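Local coordinates for tyrosine phosphatase (Orf virus, PDB 5NCR), which dephosphorylates phosphotyrosine and other phosphorylated substrates as a homodimeric phosphatase, and probably helps the virus blunt host interferon signalling, at residues 59-64 against 108-113. The protein carries 2 engineered substitutions. Residues are numbered along the deposited sequence; the frame is centred on the assembly and turned at random.
Sequences VNMTMS and TLVHSV. Engineered in segment 108-113: S112 (natural residue Cys). With SO4 (sulfate ion), chain E; PO4 (phosphate ion), chain D.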
loop_
_atom_site.group_PDB
_atom_site.type_symbol
_atom_site.label_atom_id
_atom_site.label_comp_id
_atom_site.label_asym_id
_atom_site.label_seq_id
_atom_site.Cartn_x
_atom_site.Cartn_y
_atom_site.Cartn_z
ATOM N N VAL B 59 0.905 14.138 -27.815
ATOM C CA VAL B 59 1.046 14.985 -26.635
ATOM C C VAL B 59 2.527 14.850 -26.244
ATOM O O VAL B 59 2.959 13.827 -25.701
ATOM C CB VAL B 59 0.068 14.635 -25.475
ATOM C CG1 VAL B 59 0.320 15.551 -24.282
ATOM C CG2 VAL B 59 -1.402 14.697 -25.913
ATOM N N ASN B 60 3.295 15.874 -26.567
ATOM C CA ASN B 60 4.734 15.961 -26.355
ATOM C C ASN B 60 5.073 16.610 -25.037
ATOM O O ASN B 60 4.891 17.815 -24.853
ATOM C CB ASN B 60 5.399 16.690 -27.530
ATOM C CG ASN B 60 6.886 16.875 -27.387
ATOM O OD1 ASN B 60 7.566 16.149 -26.667
ATOM N ND2 ASN B 60 7.428 17.826 -28.109
ATOM N N MET B 61 5.618 15.825 -24.132
ATOM C CA MET B 61 5.957 16.344 -22.818
ATOM C C MET B 61 7.445 16.474 -22.580
ATOM O O MET B 61 7.912 16.447 -21.448
ATOM C CB MET B 61 5.255 15.529 -21.769
ATOM C CG MET B 61 3.789 15.741 -21.871
ATOM S SD MET B 61 2.955 14.575 -20.898
ATOM C CE MET B 61 2.913 15.467 -19.334
ATOM N N THR B 62 8.172 16.742 -23.641
ATOM C CA THR B 62 9.619 16.926 -23.621
ATOM C C THR B 62 9.869 18.400 -23.838
ATOM O O THR B 62 8.941 19.116 -24.187
ATOM C CB THR B 62 10.209 15.971 -24.696
ATOM O OG1 THR B 62 10.080 14.616 -24.222
ATOM C CG2 THR B 62 11.646 16.256 -25.115
ATOM N N MET B 63 11.110 18.844 -23.665
ATOM C CA MET B 63 11.505 20.237 -23.851
ATOM C C MET B 63 11.571 20.654 -25.307
ATOM O O MET B 63 11.272 21.812 -25.607
ATOM C CB MET B 63 12.852 20.511 -23.155
ATOM C CG MET B 63 12.772 20.436 -21.616
ATOM S SD MET B 63 11.662 21.643 -20.897
ATOM C CE MET B 63 12.526 23.163 -21.325
ATOM N N SER B 64 11.965 19.727 -26.201
ATOM C CA SER B 64 12.137 19.976 -27.634
ATOM C C SER B 64 10.854 19.843 -28.423
ATOM O O SER B 64 10.183 18.804 -28.360
ATOM C CB SER B 64 13.212 19.062 -28.230
ATOM O OG SER B 64 14.521 19.569 -28.029
ATOM N N THR B 108 -4.417 8.910 -29.785
ATOM C CA THR B 108 -3.484 9.870 -29.219
ATOM C C THR B 108 -2.310 9.189 -28.570
ATOM O O THR B 108 -2.489 8.238 -27.814
ATOM C CB THR B 108 -4.236 10.773 -28.228
ATOM O OG1 THR B 108 -5.279 11.426 -28.937
ATOM C CG2 THR B 108 -3.324 11.798 -27.511
ATOM N N LEU B 109 -1.109 9.714 -28.845
ATOM C CA LEU B 109 0.114 9.238 -28.228
ATOM C C LEU B 109 0.690 10.290 -27.261
ATOM O O LEU B 109 1.137 11.349 -27.686
ATOM C CB LEU B 109 1.145 8.831 -29.314
ATOM C CG LEU B 109 2.508 8.358 -28.774
ATOM C CD1 LEU B 109 2.400 7.048 -27.960
ATOM C CD2 LEU B 109 3.534 8.291 -29.875
ATOM N N VAL B 110 0.708 9.967 -25.964
ATOM C CA VAL B 110 1.301 10.792 -24.921
ATOM C C VAL B 110 2.729 10.267 -24.765
ATOM O O VAL B 110 2.939 9.071 -24.524
ATOM C CB VAL B 110 0.511 10.728 -23.595
ATOM C CG1 VAL B 110 1.083 11.711 -22.569
ATOM C CG2 VAL B 110 -0.980 10.984 -23.824
ATOM N N HIS B 111 3.719 11.149 -24.963
ATOM C CA HIS B 111 5.109 10.688 -24.916
ATOM C C HIS B 111 6.067 11.694 -24.279
ATOM O O HIS B 111 5.793 12.895 -24.195
ATOM C CB HIS B 111 5.592 10.272 -26.331
ATOM C CG HIS B 111 5.761 11.446 -27.243
ATOM N ND1 HIS B 111 6.971 12.132 -27.330
ATOM C CD2 HIS B 111 4.847 12.082 -28.017
ATOM C CE1 HIS B 111 6.761 13.130 -28.176
ATOM N NE2 HIS B 111 5.508 13.127 -28.636
ATOM N N SER B 112 7.206 11.158 -23.828
ATOM C CA SER B 112 8.347 11.865 -23.247
ATOM C C SER B 112 9.531 10.955 -23.548
ATOM O O SER B 112 9.312 9.817 -23.905
ATOM C CB SER B 112 8.147 12.139 -21.754
ATOM O OG SER B 112 7.780 10.971 -21.053
ATOM N N VAL B 113 10.752 11.438 -23.445
ATOM C CA VAL B 113 11.968 10.754 -23.919
ATOM C C VAL B 113 12.026 9.258 -23.551
ATOM O O VAL B 113 12.036 8.437 -24.461
ATOM C CB VAL B 113 13.269 11.503 -23.526
ATOM C CG1 VAL B 113 14.504 10.757 -24.032
ATOM C CG2 VAL B 113 13.250 12.926 -24.071
HETATM S S SO4 E . 14.369 16.436 -22.551
HETATM O O1 SO4 E . 15.447 17.256 -21.964
HETATM O O2 SO4 E . 14.722 16.078 -23.933
HETATM O O3 SO4 E . 14.225 15.222 -21.719
HETATM O O4 SO4 E . 13.112 17.195 -22.564
HETATM P P PO4 D . 10.719 10.509 -19.120
HETATM O O1 PO4 D . 12.029 10.996 -19.893
HETATM O O2 PO4 D . 11.124 9.655 -17.836
HETATM O O3 PO4 D . 9.805 9.622 -20.083
HETATM O O4 PO4 D . 9.899 11.693 -18.683
#
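T108 CG2 opens the contact, meeting V59 CG2 at 3.8 Å, while the T108 hydroxyl bonds K106 O. L109 contributes its carbonyl: V59 N gives L109 O an almost straight hydrogen bond of 2.8 Å. V110 then lies beside V59 in parallel register, and its two methyls divide the work. CG2 faces V59 CB, whereas CG1, anti to the backbone N (chi1 -174°), touches M61 SD at 3.8 Å. V110 also packs on L98 of helix 90-103 and, like M61, on A122 of helix 118-134.

On the opposite face of the sheet, H111 lays its imidazole across N60. N60 CA sits over the ring face, 4.1 Å from its centroid in a CH-pi contact, and the N60 amide plane is only 8° from the ring's. Y66 OH bonds H111 NE2, helping fix the ring's rotation. Hydrogen bonds from H111 N to V59 O and from M61 N to H111 O, each 2.9 Å, carry the parallel pairing of strands 57-60 and 108-111 one residue past the end of the first. Past N60 and H111 both segments leave the sheet, and residue 112 starts the phosphate-binding P-loop (HCX5R) of the cysteine-dependent phosphatases, which runs to R118. Across from it, N60 OD1 accepts from T62 N in an Asx turn, and N60 ND2 reaches S64 O, holding the turn from which T62 reaches S112 and V113.

S112 is an engineered residue that replaces the signature cysteine; its OG donates to PO4 O3 at 2.6 Å and also bonds S119 OG. Probably from the crystallisation liquor, this ion also bonds A114 N, V116 N, N117 N and R118 NE, marking the P-loop's phosphate site. V113 N makes a weak, bent bond of 3.3 Å to T62 OG1. Beyond it, V113 CG2 and T62 CG2 border the sulfate, which M63 N and R118 bind.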